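Similarities with probable monooxygenase (Photorhabdus luminescens, PDB 4HB9) binds FAD and probably acts as a flavin-dependent monooxygenase of the aromatic ring hydroxylase type. Local coordinates at residues L40-H46 with W225-I231; K170-P174 with W308-V313; I186-L192 with D241-V247. One frame throughout, in Å; residues are numbered along the deposited sequence.

Contact 1 of 3, residues L40-H46 with W225-I231; sequences LPGYGIH and WRAPVNI. With FAD (flavin-adenine dinucleotide), chain B.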
loop_
_atom_site.group_PDB
_atom_site.type_symbol
_atom_site.label_atom_id
_atom_site.label_comp_id
_atom_site.label_asym_id
_atom_site.label_seq_id
_atom_site.Cartn_x
_atom_site.Cartn_y
_atom_site.Cartn_z
ATOM N N LEU A 40 3.730 -15.383 -2.224
ATOM C CA LEU A 40 2.781 -14.534 -1.516
ATOM C C LEU A 40 3.514 -13.292 -1.022
ATOM O O LEU A 40 4.702 -13.357 -0.728
ATOM C CB LEU A 40 2.186 -15.287 -0.341
ATOM C CG LEU A 40 1.524 -16.621 -0.652
ATOM C CD1 LEU A 40 1.054 -17.231 0.646
ATOM C CD2 LEU A 40 0.391 -16.487 -1.661
ATOM N N PRO A 41 2.814 -12.150 -0.926
ATOM C CA PRO A 41 3.403 -11.041 -0.192
ATOM C C PRO A 41 3.653 -11.428 1.281
ATOM O O PRO A 41 2.853 -12.146 1.882
ATOM C CB PRO A 41 2.325 -9.949 -0.279
ATOM C CG PRO A 41 1.054 -10.700 -0.460
ATOM C CD PRO A 41 1.430 -11.852 -1.351
ATOM N N GLY A 42 4.731 -10.916 1.857
ATOM C CA GLY A 42 5.142 -11.285 3.210
ATOM C C GLY A 42 4.686 -10.351 4.305
ATOM O O GLY A 42 5.067 -10.518 5.479
ATOM N N TYR A 43 3.875 -9.360 3.947
ATOM C CA TYR A 43 3.554 -8.306 4.875
ATOM C C TYR A 43 2.083 -8.138 5.162
ATOM O O TYR A 43 1.220 -8.707 4.503
ATOM C CB TYR A 43 4.166 -6.987 4.402
ATOM C CG TYR A 43 3.676 -6.500 3.034
ATOM C CD1 TYR A 43 4.297 -6.933 1.859
ATOM C CD2 TYR A 43 2.622 -5.614 2.932
ATOM C CE1 TYR A 43 3.874 -6.493 0.615
ATOM C CE2 TYR A 43 2.193 -5.155 1.693
ATOM C CZ TYR A 43 2.828 -5.581 0.547
ATOM O OH TYR A 43 2.397 -5.126 -0.660
ATOM N N GLY A 44 1.833 -7.335 6.185
ATOM C CA GLY A 44 0.512 -6.982 6.631
ATOM C C GLY A 44 0.116 -5.562 6.272
ATOM O O GLY A 44 0.927 -4.741 5.914
ATOM N N ILE A 45 -1.170 -5.303 6.324
ATOM C CA ILE A 45 -1.715 -3.974 6.063
ATOM C C ILE A 45 -2.561 -3.597 7.274
ATOM O O ILE A 45 -3.289 -4.420 7.806
ATOM C CB ILE A 45 -2.522 -3.993 4.765
ATOM C CG1 ILE A 45 -1.537 -4.019 3.595
ATOM C CG2 ILE A 45 -3.432 -2.749 4.618
ATOM C CD1 ILE A 45 -2.133 -4.580 2.360
ATOM N N HIS A 46 -2.425 -2.361 7.729
ATOM C CA HIS A 46 -3.257 -1.828 8.786
ATOM C C HIS A 46 -4.318 -0.963 8.155
ATOM O O HIS A 46 -3.988 -0.034 7.448
ATOM C CB HIS A 46 -2.415 -0.997 9.729
ATOM C CG HIS A 46 -1.415 -1.807 10.483
ATOM N ND1 HIS A 46 -0.476 -1.246 11.317
ATOM C CD2 HIS A 46 -1.230 -3.146 10.544
ATOM C CE1 HIS A 46 0.258 -2.210 11.852
ATOM N NE2 HIS A 46 -0.179 -3.373 11.401
ATOM N N TRP A 225 2.586 -7.155 12.234
ATOM C CA TRP A 225 1.826 -7.561 11.066
ATOM C C TRP A 225 1.210 -8.941 11.294
ATOM O O TRP A 225 1.788 -9.794 11.956
ATOM C CB TRP A 225 2.727 -7.726 9.867
ATOM C CG TRP A 225 3.188 -6.487 9.163
ATOM C CD1 TRP A 225 2.595 -5.266 9.131
ATOM C CD2 TRP A 225 4.355 -6.394 8.327
ATOM N NE1 TRP A 225 3.348 -4.402 8.345
ATOM C CE2 TRP A 225 4.428 -5.077 7.849
ATOM C CE3 TRP A 225 5.355 -7.294 7.966
ATOM C CZ2 TRP A 225 5.465 -4.649 7.019
ATOM C CZ3 TRP A 225 6.365 -6.869 7.116
ATOM C CH2 TRP A 225 6.406 -5.572 6.659
ATOM N N ARG A 226 0.082 -9.169 10.649
ATOM C CA ARG A 226 -0.363 -10.511 10.359
ATOM C C ARG A 226 0.138 -10.861 8.964
ATOM O O ARG A 226 0.002 -10.075 8.037
ATOM C CB ARG A 226 -1.873 -10.592 10.534
ATOM C CG ARG A 226 -2.152 -10.637 12.035
ATOM C CD ARG A 226 -3.562 -10.871 12.374
ATOM N NE ARG A 226 -4.075 -12.169 11.951
ATOM C CZ ARG A 226 -4.027 -13.285 12.674
ATOM N NH1 ARG A 226 -3.385 -13.310 13.842
ATOM N NH2 ARG A 226 -4.602 -14.389 12.207
ATOM N N ALA A 227 0.798 -11.997 8.831
ATOM C CA ALA A 227 1.461 -12.347 7.585
ATOM C C ALA A 227 1.671 -13.848 7.472
ATOM O O ALA A 227 1.663 -14.543 8.467
ATOM C CB ALA A 227 2.793 -11.618 7.495
ATOM N N PRO A 228 1.879 -14.348 6.263
ATOM C CA PRO A 228 2.099 -15.769 6.100
ATOM C C PRO A 228 3.488 -16.251 6.580
ATOM O O PRO A 228 4.499 -15.600 6.359
ATOM C CB PRO A 228 1.901 -15.995 4.608
ATOM C CG PRO A 228 2.039 -14.668 3.958
ATOM C CD PRO A 228 1.868 -13.609 4.988
ATOM N N VAL A 229 3.500 -17.399 7.239
ATOM C CA VAL A 229 4.729 -18.027 7.718
ATOM C C VAL A 229 5.588 -18.399 6.514
ATOM O O VAL A 229 6.763 -18.090 6.478
ATOM C CB VAL A 229 4.428 -19.281 8.558
ATOM C CG1 VAL A 229 5.706 -20.061 8.890
ATOM C CG2 VAL A 229 3.701 -18.891 9.818
ATOM N N ASN A 230 4.968 -19.024 5.512
ATOM C CA ASN A 230 5.682 -19.510 4.332
ATOM C C ASN A 230 5.108 -18.835 3.113
ATOM O O ASN A 230 3.971 -19.094 2.762
ATOM C CB ASN A 230 5.539 -21.031 4.222
ATOM C CG ASN A 230 6.332 -21.626 3.057
ATOM O OD1 ASN A 230 6.862 -20.903 2.213
ATOM N ND2 ASN A 230 6.431 -22.960 3.026
ATOM N N ILE A 231 5.877 -17.969 2.464
ATOM C CA ILE A 231 5.355 -17.226 1.302
ATOM C C ILE A 231 5.297 -18.076 0.017
ATOM O O ILE A 231 4.842 -17.589 -1.019
ATOM C CB ILE A 231 6.140 -15.928 1.048
ATOM C CG1 ILE A 231 7.607 -16.211 0.708
ATOM C CG2 ILE A 231 6.039 -15.018 2.269
ATOM C CD1 ILE A 231 8.372 -14.982 0.283
HETATM P PA FAD B . -1.386 -2.252 -5.990
HETATM O O1A FAD B . -2.172 -2.819 -4.837
HETATM O O2A FAD B . 0.099 -2.282 -6.115
HETATM O O5B FAD B . -2.013 -2.835 -7.342
HETATM C C5B FAD B . -1.491 -2.514 -8.618
HETATM C C4B FAD B . -1.943 -3.644 -9.523
HETATM O O4B FAD B . -1.715 -3.257 -10.891
HETATM C C3B FAD B . -1.191 -4.967 -9.278
HETATM O O3B FAD B . -2.086 -6.079 -9.227
HETATM C C2B FAD B . -0.266 -5.034 -10.476
HETATM O O2B FAD B . 0.108 -6.338 -10.882
HETATM C C1B FAD B . -1.124 -4.353 -11.552
HETATM N N9A FAD B . -0.400 -3.808 -12.703
HETATM C C8A FAD B . 0.725 -3.044 -12.690
HETATM N N7A FAD B . 1.068 -2.660 -13.953
HETATM C C5A FAD B . 0.143 -3.202 -14.775
HETATM C C6A FAD B . -0.064 -3.193 -16.236
HETATM N N6A FAD B . 0.843 -2.526 -16.988
HETATM N N1A FAD B . -1.114 -3.873 -16.740
HETATM C C2A FAD B . -1.992 -4.512 -15.934
HETATM N N3A FAD B . -1.875 -4.565 -14.592
HETATM C C4A FAD B . -0.831 -3.929 -13.966
HETATM N N1 FAD B . -0.804 0.604 3.182
HETATM C C2 FAD B . -1.614 0.892 4.226
HETATM O O2 FAD B . -2.619 1.674 4.091
HETATM N N3 FAD B . -1.378 0.347 5.434
HETATM C C4 FAD B . -0.341 -0.447 5.721
HETATM O O4 FAD B . -0.192 -0.905 6.885
HETATM C C4X FAD B . 0.606 -0.770 4.650
HETATM N N5 FAD B . 1.683 -1.584 4.848
HETATM C C5X FAD B . 2.527 -1.840 3.823
HETATM C C6 FAD B . 3.644 -2.646 4.013
HETATM C C7 FAD B . 4.524 -2.932 2.967
HETATM C C7M FAD B . 5.742 -3.813 3.176
HETATM C C8 FAD B . 4.278 -2.358 1.634
HETATM C C8M FAD B . 5.206 -2.658 0.477
HETATM C C9 FAD B . 3.162 -1.550 1.436
HETATM C C9A FAD B . 2.270 -1.262 2.468
HETATM N N10 FAD B . 1.141 -0.438 2.261
HETATM C C10 FAD B . 0.296 -0.166 3.330
HETATM C "C1'" FAD B . 0.858 0.204 0.961
HETATM C "C2'" FAD B . -0.128 -0.586 0.103
HETATM O "O2'" FAD B . 0.256 -1.947 0.006
HETATM C "C3'" FAD B . -0.170 0.029 -1.294
HETATM O "O3'" FAD B . -0.204 1.450 -1.167
HETATM C "C4'" FAD B . -1.413 -0.430 -2.043
HETATM O "O4'" FAD B . -1.162 -1.734 -2.534
HETATM C "C5'" FAD B . -1.753 0.472 -3.210
HETATM O "O5'" FAD B . -2.913 -0.056 -3.820
HETATM P P FAD B . -3.029 0.056 -5.421
HETATM O O1P FAD B . -4.307 -0.678 -5.750
HETATM O O2P FAD B . -2.843 1.495 -5.823
HETATM O O3P FAD B . -1.771 -0.696 -6.075
#
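The isoalloxazine pocket of this FAD-binding, probable monooxygenase is walled in part by strand 44-47, an edge strand of a small antiparallel sheet, and by strand 218-228 of the larger mixed sheet. It illustrates how two sheets can meet around a cofactor: the short segments 44-46 and 225-228 run nearly antiparallel, at 152° with axes 5.8 Å apart, yet side chains of 225-231 pack largely against the backbone of 42-44, and the strands do not pair as neighbours in one sheet. Trp225 makes the largest single contribution, Leu40 following closely. Tyr43 CB sits 3.5 Å from the centroid of the Trp225 six-membered ring, and Gly44 CA lies 3.9 Å from that of its five-membered ring, both CH-pi contacts over the indole face. A CB on Gly44 would collide with Trp225 CB and Arg226 O, so the bare backbone lets the indole lie close. The edge of Trp225 turns toward the face of His46 in an offset edge-to-face pair, the His46 ring and the Trp225 five-membered ring having centroids 5.8 Å apart and planes at 75°; His46 NE2 itself bonds to Met224 O. FAD C7 lies over one face of the Tyr43 ring, 3.3 Å from Tyr43 CD2, while Trp225 CZ2 is 3.9 Å from FAD C7M. His46 N donates to FAD O4 at 2.8 Å, and FAD N3 returns a weak bond of 3.3 Å to His46 O. Farther from the flavin, Leu40 and Gly42 pack on Pro228 and Ile231. The one direct hydrogen bond between the segments closes this end, Leu40 N to Ile231 O at 2.7 Å.

Contact 2 of 3, residues K170-P174 with W308-V313; sequences KQYLP and WKSSTV. With EDO (1,2-ethanediol), chain J.
Tyr172 lays its ring over Val313, whose CG1 stands 4.1 Å from the ring centroid and 19° off its normal, while a 1,2-ethanediol, probably from the crystallisation liquor, covers the opposite face. Tyr172 (chi1 t) ends helix 167-172. Leu173 leaves helical geometry at phi/psi -130/65, and its m,t side chain puts CD1 3.8 Å from the centroid of the Trp308 six-membered ring, over the face. Segment 308-313 is extended through Ser311, then turns at Thr312 into strand 313-315; CA atoms come nearest at Tyr172-Val313, 7.6 Å, and Leu173-Trp308, 8.4 Å. Ser311 OG (chi1 p) donates to Tyr172 OH at 3.0 Å and accepts from Val313 N at 3.2 Å. One water links Tyr172 OH (2.5 Å), Ser311 N (2.8 Å) and Val313 O (2.5 Å). The diol bridges the segments, O2 to Tyr172 O at 2.9 Å and O1 to Lys309 O at 2.8 Å. Glu363 of the long helix 355-386 holds Trp308 NE1. This is surface packing of a helix end on an ST turn leading into the edge strand of the parallel, Rossmann-like sheet.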
loop_
_atom_site.group_PDB
_atom_site.type_symbol
_atom_site.label_atom_id
_atom_site.label_comp_id
_atom_site.label_asym_id
_atom_site.label_seq_id
_atom_site.Cartn_x
_atom_site.Cartn_y
_atom_site.Cartn_z
ATOM N N LYS A 170 1.825 7.469 -16.681
ATOM C CA LYS A 170 2.967 7.920 -17.482
ATOM C C LYS A 170 2.489 8.422 -18.850
ATOM O O LYS A 170 3.056 9.362 -19.393
ATOM C CB LYS A 170 4.015 6.814 -17.615
ATOM C CG LYS A 170 4.953 6.653 -16.420
ATOM C CD LYS A 170 5.738 5.346 -16.535
ATOM C CE LYS A 170 7.032 5.302 -15.744
ATOM N NZ LYS A 170 6.966 5.975 -14.426
ATOM N N GLN A 171 1.430 7.820 -19.381
ATOM C CA GLN A 171 0.876 8.254 -20.658
ATOM C C GLN A 171 -0.023 9.452 -20.494
ATOM O O GLN A 171 0.096 10.402 -21.256
ATOM C CB GLN A 171 0.119 7.153 -21.363
ATOM C CG GLN A 171 -0.409 7.629 -22.696
ATOM C CD GLN A 171 -1.123 6.586 -23.517
ATOM O OE1 GLN A 171 -0.876 5.371 -23.406
ATOM N NE2 GLN A 171 -1.996 7.065 -24.387
ATOM N N TYR A 172 -0.902 9.423 -19.489
ATOM C CA TYR A 172 -1.903 10.444 -19.310
ATOM C C TYR A 172 -1.339 11.739 -18.724
ATOM O O TYR A 172 -1.698 12.823 -19.192
ATOM C CB TYR A 172 -3.048 9.915 -18.431
ATOM C CG TYR A 172 -4.227 10.850 -18.266
ATOM C CD1 TYR A 172 -4.778 11.523 -19.355
ATOM C CD2 TYR A 172 -4.805 11.054 -17.022
ATOM C CE1 TYR A 172 -5.870 12.365 -19.205
ATOM C CE2 TYR A 172 -5.894 11.892 -16.858
ATOM C CZ TYR A 172 -6.419 12.553 -17.952
ATOM O OH TYR A 172 -7.509 13.369 -17.779
ATOM N N LEU A 173 -0.466 11.631 -17.726
ATOM C CA LEU A 173 0.066 12.783 -17.011
ATOM C C LEU A 173 1.595 12.653 -16.973
ATOM O O LEU A 173 2.174 12.487 -15.908
ATOM C CB LEU A 173 -0.506 12.850 -15.592
ATOM C CG LEU A 173 -2.024 12.971 -15.472
ATOM C CD1 LEU A 173 -2.467 12.989 -14.014
ATOM C CD2 LEU A 173 -2.522 14.234 -16.154
ATOM N N PRO A 174 2.241 12.706 -18.148
ATOM C CA PRO A 174 3.672 12.434 -18.264
ATOM C C PRO A 174 4.573 13.370 -17.478
ATOM O O PRO A 174 5.710 13.005 -17.205
ATOM C CB PRO A 174 3.951 12.610 -19.767
ATOM C CG PRO A 174 2.858 13.463 -20.265
ATOM C CD PRO A 174 1.664 13.110 -19.442
ATOM N N TRP A 308 -5.461 19.076 -13.392
ATOM C CA TRP A 308 -5.318 18.792 -14.800
ATOM C C TRP A 308 -6.719 18.784 -15.421
ATOM O O TRP A 308 -7.728 18.717 -14.701
ATOM C CB TRP A 308 -4.596 17.471 -15.004
ATOM C CG TRP A 308 -5.254 16.292 -14.363
ATOM C CD1 TRP A 308 -6.244 15.518 -14.904
ATOM C CD2 TRP A 308 -4.956 15.731 -13.080
ATOM N NE1 TRP A 308 -6.588 14.508 -14.032
ATOM C CE2 TRP A 308 -5.825 14.622 -12.898
ATOM C CE3 TRP A 308 -4.057 16.070 -12.047
ATOM C CZ2 TRP A 308 -5.812 13.844 -11.735
ATOM C CZ3 TRP A 308 -4.032 15.277 -10.882
ATOM C CH2 TRP A 308 -4.915 14.184 -10.740
ATOM N N LYS A 309 -6.782 18.867 -16.745
ATOM C CA LYS A 309 -8.072 18.848 -17.452
ATOM C C LYS A 309 -8.646 17.428 -17.413
ATOM O O LYS A 309 -7.976 16.486 -17.785
ATOM C CB LYS A 309 -7.911 19.284 -18.917
ATOM C CG LYS A 309 -9.220 19.369 -19.687
ATOM C CD LYS A 309 -8.977 19.725 -21.153
ATOM C CE LYS A 309 -10.229 19.574 -22.003
ATOM N NZ LYS A 309 -11.258 20.592 -21.673
ATOM N N SER A 310 -9.893 17.296 -16.997
ATOM C CA SER A 310 -10.483 15.979 -16.802
ATOM C C SER A 310 -10.906 15.372 -18.125
ATOM O O SER A 310 -11.211 16.085 -19.097
ATOM C CB SER A 310 -11.676 16.056 -15.869
ATOM O OG SER A 310 -11.272 16.488 -14.594
ATOM N N SER A 311 -10.889 14.049 -18.179
ATOM C CA SER A 311 -11.372 13.337 -19.338
ATOM C C SER A 311 -11.944 12.003 -18.869
ATOM O O SER A 311 -12.128 11.795 -17.679
ATOM C CB SER A 311 -10.239 13.130 -20.337
ATOM O OG SER A 311 -9.285 12.197 -19.871
ATOM N N THR A 312 -12.172 11.110 -19.812
ATOM C CA THR A 312 -12.648 9.770 -19.502
ATOM C C THR A 312 -11.526 8.808 -19.091
ATOM O O THR A 312 -11.783 7.640 -18.849
ATOM C CB THR A 312 -13.428 9.208 -20.696
ATOM O OG1 THR A 312 -12.582 9.181 -21.840
ATOM C CG2 THR A 312 -14.660 10.071 -20.977
ATOM N N VAL A 313 -10.291 9.289 -19.000
ATOM C CA VAL A 313 -9.180 8.529 -18.385
ATOM C C VAL A 313 -8.940 9.171 -17.031
ATOM O O VAL A 313 -8.843 10.432 -16.913
ATOM C CB VAL A 313 -7.865 8.639 -19.200
ATOM C CG1 VAL A 313 -6.721 7.912 -18.513
ATOM C CG2 VAL A 313 -8.035 8.111 -20.618
HETATM C C1 EDO J . -5.165 16.399 -19.139
HETATM O O1 EDO J . -6.216 15.724 -19.831
HETATM C C2 EDO J . -4.001 15.447 -18.914
HETATM O O2 EDO J . -3.479 14.953 -20.151
HETATM O O HOH W 1 -9.292 12.826 -16.162
#

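Contact 3 of 3, residues I186-L192 with D241-V247; sequences IIGRARL and DNFIVWV
Strands 186-191 and 241-247 run antiparallel as neighbours in the mixed sheet, their axes 4.4 Å apart at 144°, which reflects a marked twist. Gly188-Trp246 and Ala190-Ile244 are hydrogen-bonded pairs, with N-O distances of 2.9 Å both ways between Gly188 and Trp246 and 2.8 Å both ways between Ala190 and Ile244. Ile187-Val247, Arg189-Val245 and Arg191-Phe243 are non-hydrogen-bonded pairs, CA atoms 4.4 Å apart. Leu192 N bonds to Asn242 O at 2.9 Å. On the face with Ala190, the Trp246 indole (chi1 p) folds across Gly188, whose CA is 3.9 Å from the five-membered ring centroid; past the strand end, Leu192 CD2 meets Ile244 CD1 at 3.6 Å. The other face carries Ile187, Val245, Val247 and Phe243 (chi1 m) between two arginines: the Arg189 guanidinium (chi1 p) stacks flat but off-centre, CZ 3.9 Å from the ring centroid, and Arg191 CG covers the opposite side. Arg191 NE forms a salt bridge with Asp241 OD2 at 2.8 Å. Arg189's buried charge is thus met by Phe243, Asp290 and the carbonyls of Gly42 and Pro228.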
loop_
_atom_site.group_PDB
_atom_site.type_symbol
_atom_site.label_atom_id
_atom_site.label_comp_id
_atom_site.label_asym_id
_atom_site.label_seq_id
_atom_site.Cartn_x
_atom_site.Cartn_y
_atom_site.Cartn_z
ATOM N N ILE A 186 15.082 0.196 5.921
ATOM C CA ILE A 186 15.281 -1.250 5.867
ATOM C C ILE A 186 14.198 -1.835 6.768
ATOM O O ILE A 186 14.075 -1.435 7.935
ATOM C CB ILE A 186 16.695 -1.643 6.338
ATOM C CG1 ILE A 186 17.764 -0.990 5.467
ATOM C CG2 ILE A 186 16.882 -3.152 6.332
ATOM C CD1 ILE A 186 19.181 -1.225 5.945
ATOM N N ILE A 187 13.395 -2.743 6.210
ATOM C CA ILE A 187 12.220 -3.307 6.872
ATOM C C ILE A 187 12.433 -4.813 7.035
ATOM O O ILE A 187 12.765 -5.505 6.065
ATOM C CB ILE A 187 10.958 -3.092 6.026
ATOM C CG1 ILE A 187 10.771 -1.604 5.688
ATOM C CG2 ILE A 187 9.714 -3.635 6.746
ATOM C CD1 ILE A 187 9.588 -1.299 4.776
ATOM N N GLY A 188 12.261 -5.315 8.252
ATOM C CA GLY A 188 12.309 -6.760 8.494
ATOM C C GLY A 188 11.134 -7.224 9.331
ATOM O O GLY A 188 10.436 -6.408 9.945
ATOM N N ARG A 189 10.911 -8.534 9.347
ATOM C CA ARG A 189 9.874 -9.118 10.166
ATOM C C ARG A 189 10.445 -10.275 10.940
ATOM O O ARG A 189 11.340 -10.974 10.465
ATOM C CB ARG A 189 8.698 -9.599 9.304
ATOM C CG ARG A 189 9.037 -10.754 8.362
ATOM C CD ARG A 189 7.866 -11.210 7.501
ATOM N NE ARG A 189 8.052 -12.631 7.137
ATOM C CZ ARG A 189 7.090 -13.470 6.748
ATOM N NH1 ARG A 189 5.848 -13.056 6.564
ATOM N NH2 ARG A 189 7.370 -14.764 6.526
ATOM N N ALA A 190 9.882 -10.505 12.116
ATOM C CA ALA A 190 10.257 -11.652 12.925
ATOM C C ALA A 190 9.018 -12.343 13.448
ATOM O O ALA A 190 8.189 -11.710 14.090
ATOM C CB ALA A 190 11.130 -11.198 14.074
ATOM N N ARG A 191 8.907 -13.642 13.199
ATOM C CA ARG A 191 7.750 -14.412 13.664
ATOM C C ARG A 191 7.671 -14.456 15.192
ATOM O O ARG A 191 8.671 -14.749 15.878
ATOM C CB ARG A 191 7.816 -15.808 13.106
ATOM C CG ARG A 191 6.588 -16.624 13.417
ATOM C CD ARG A 191 6.612 -17.940 12.676
ATOM N NE ARG A 191 5.444 -18.717 13.039
ATOM C CZ ARG A 191 5.306 -20.016 12.795
ATOM N NH1 ARG A 191 6.265 -20.697 12.184
ATOM N NH2 ARG A 191 4.204 -20.639 13.168
ATOM N N LEU A 192 6.502 -14.154 15.739
ATOM C CA LEU A 192 6.308 -14.191 17.188
ATOM C C LEU A 192 6.001 -15.603 17.627
ATOM O O LEU A 192 4.847 -15.955 17.899
ATOM C CB LEU A 192 5.192 -13.270 17.654
ATOM C CG LEU A 192 5.667 -11.852 17.895
ATOM C CD1 LEU A 192 4.498 -10.907 18.147
ATOM C CD2 LEU A 192 6.643 -11.812 19.073
ATOM N N ASP A 241 0.358 -15.853 10.856
ATOM C CA ASP A 241 0.804 -15.674 12.238
ATOM C C ASP A 241 1.140 -14.210 12.473
ATOM O O ASP A 241 1.146 -13.389 11.526
ATOM C CB ASP A 241 2.014 -16.568 12.515
ATOM C CG ASP A 241 2.188 -16.939 14.011
ATOM O OD1 ASP A 241 1.425 -16.479 14.898
ATOM O OD2 ASP A 241 3.154 -17.675 14.284
ATOM N N ASN A 242 1.389 -13.898 13.736
ATOM C CA ASN A 242 1.848 -12.596 14.170
ATOM C C ASN A 242 3.349 -12.452 13.959
ATOM O O ASN A 242 4.135 -13.366 14.290
ATOM C CB ASN A 242 1.525 -12.386 15.664
ATOM C CG ASN A 242 0.052 -12.568 15.983
ATOM O OD1 ASN A 242 -0.330 -13.470 16.737
ATOM N ND2 ASN A 242 -0.776 -11.719 15.429
ATOM N N PHE A 243 3.733 -11.304 13.395
ATOM C CA PHE A 243 5.118 -10.956 13.180
ATOM C C PHE A 243 5.365 -9.597 13.802
ATOM O O PHE A 243 4.528 -8.688 13.651
ATOM C CB PHE A 243 5.434 -10.872 11.678
ATOM C CG PHE A 243 5.605 -12.210 11.027
ATOM C CD1 PHE A 243 6.868 -12.726 10.786
ATOM C CD2 PHE A 243 4.497 -12.958 10.657
ATOM C CE1 PHE A 243 7.037 -13.968 10.209
ATOM C CE2 PHE A 243 4.660 -14.226 10.114
ATOM C CZ PHE A 243 5.934 -14.712 9.862
ATOM N N ILE A 244 6.515 -9.443 14.464
ATOM C CA ILE A 244 7.000 -8.108 14.779
ATOM C C ILE A 244 7.609 -7.565 13.492
ATOM O O ILE A 244 8.335 -8.269 12.779
ATOM C CB ILE A 244 8.018 -8.094 15.944
ATOM C CG1 ILE A 244 7.338 -8.610 17.204
ATOM C CG2 ILE A 244 8.573 -6.689 16.161
ATOM C CD1 ILE A 244 8.193 -8.591 18.456
ATOM N N VAL A 245 7.272 -6.333 13.168
ATOM C CA VAL A 245 7.883 -5.678 12.049
ATOM C C VAL A 245 8.748 -4.578 12.607
ATOM O O VAL A 245 8.325 -3.838 13.500
ATOM C CB VAL A 245 6.866 -5.161 10.989
ATOM C CG1 VAL A 245 5.689 -4.396 11.581
ATOM C CG2 VAL A 245 7.577 -4.298 9.944
ATOM N N TRP A 246 9.959 -4.471 12.084
ATOM C CA TRP A 246 10.836 -3.329 12.412
ATOM C C TRP A 246 11.237 -2.575 11.155
ATOM O O TRP A 246 11.394 -3.158 10.060
ATOM C CB TRP A 246 12.055 -3.764 13.209
ATOM C CG TRP A 246 12.893 -4.828 12.580
ATOM C CD1 TRP A 246 12.788 -6.173 12.786
ATOM C CD2 TRP A 246 13.939 -4.656 11.612
ATOM N NE1 TRP A 246 13.703 -6.844 12.029
ATOM C CE2 TRP A 246 14.429 -5.948 11.296
ATOM C CE3 TRP A 246 14.512 -3.550 10.993
ATOM C CZ2 TRP A 246 15.464 -6.151 10.412
ATOM C CZ3 TRP A 246 15.527 -3.754 10.089
ATOM C CH2 TRP A 246 15.996 -5.046 9.800
ATOM N N VAL A 247 11.398 -1.265 11.311
ATOM C CA VAL A 247 11.770 -0.417 10.183
ATOM C C VAL A 247 12.896 0.500 10.608
ATOM O O VAL A 247 12.713 1.318 11.500
ATOM C CB VAL A 247 10.593 0.428 9.674
ATOM C CG1 VAL A 247 11.012 1.162 8.424
ATOM C CG2 VAL A 247 9.370 -0.445 9.392
HETATM O O HOH W 2 3.601 -18.423 16.710
HETATM O O HOH W 3 2.073 -15.219 17.663
#

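Contacts 1 and 3 illustrate how a sheet can be coupled to a cofactor pocket. Their centres are 9 Å apart, and strands 218-228 and 240-251 are sheet neighbours, joined by Trp225 N to Phe243 O at 2.9 Å. Arg189 NH1 of contact 3 crosses to Gly42 O of contact 1, also at 2.9 Å, tying the loop before strand 44-47 to the sheet. Contact 1 touches the flavin directly; contact 3 comes close to it, the Ile187 side chain lying about 5 Å from FAD. Contact 2 lies across the chain's centre, about 34 Å from contact 1 and 39 Å from contact 3, centre to centre, with its Val313 side chain about 13 Å from FAD.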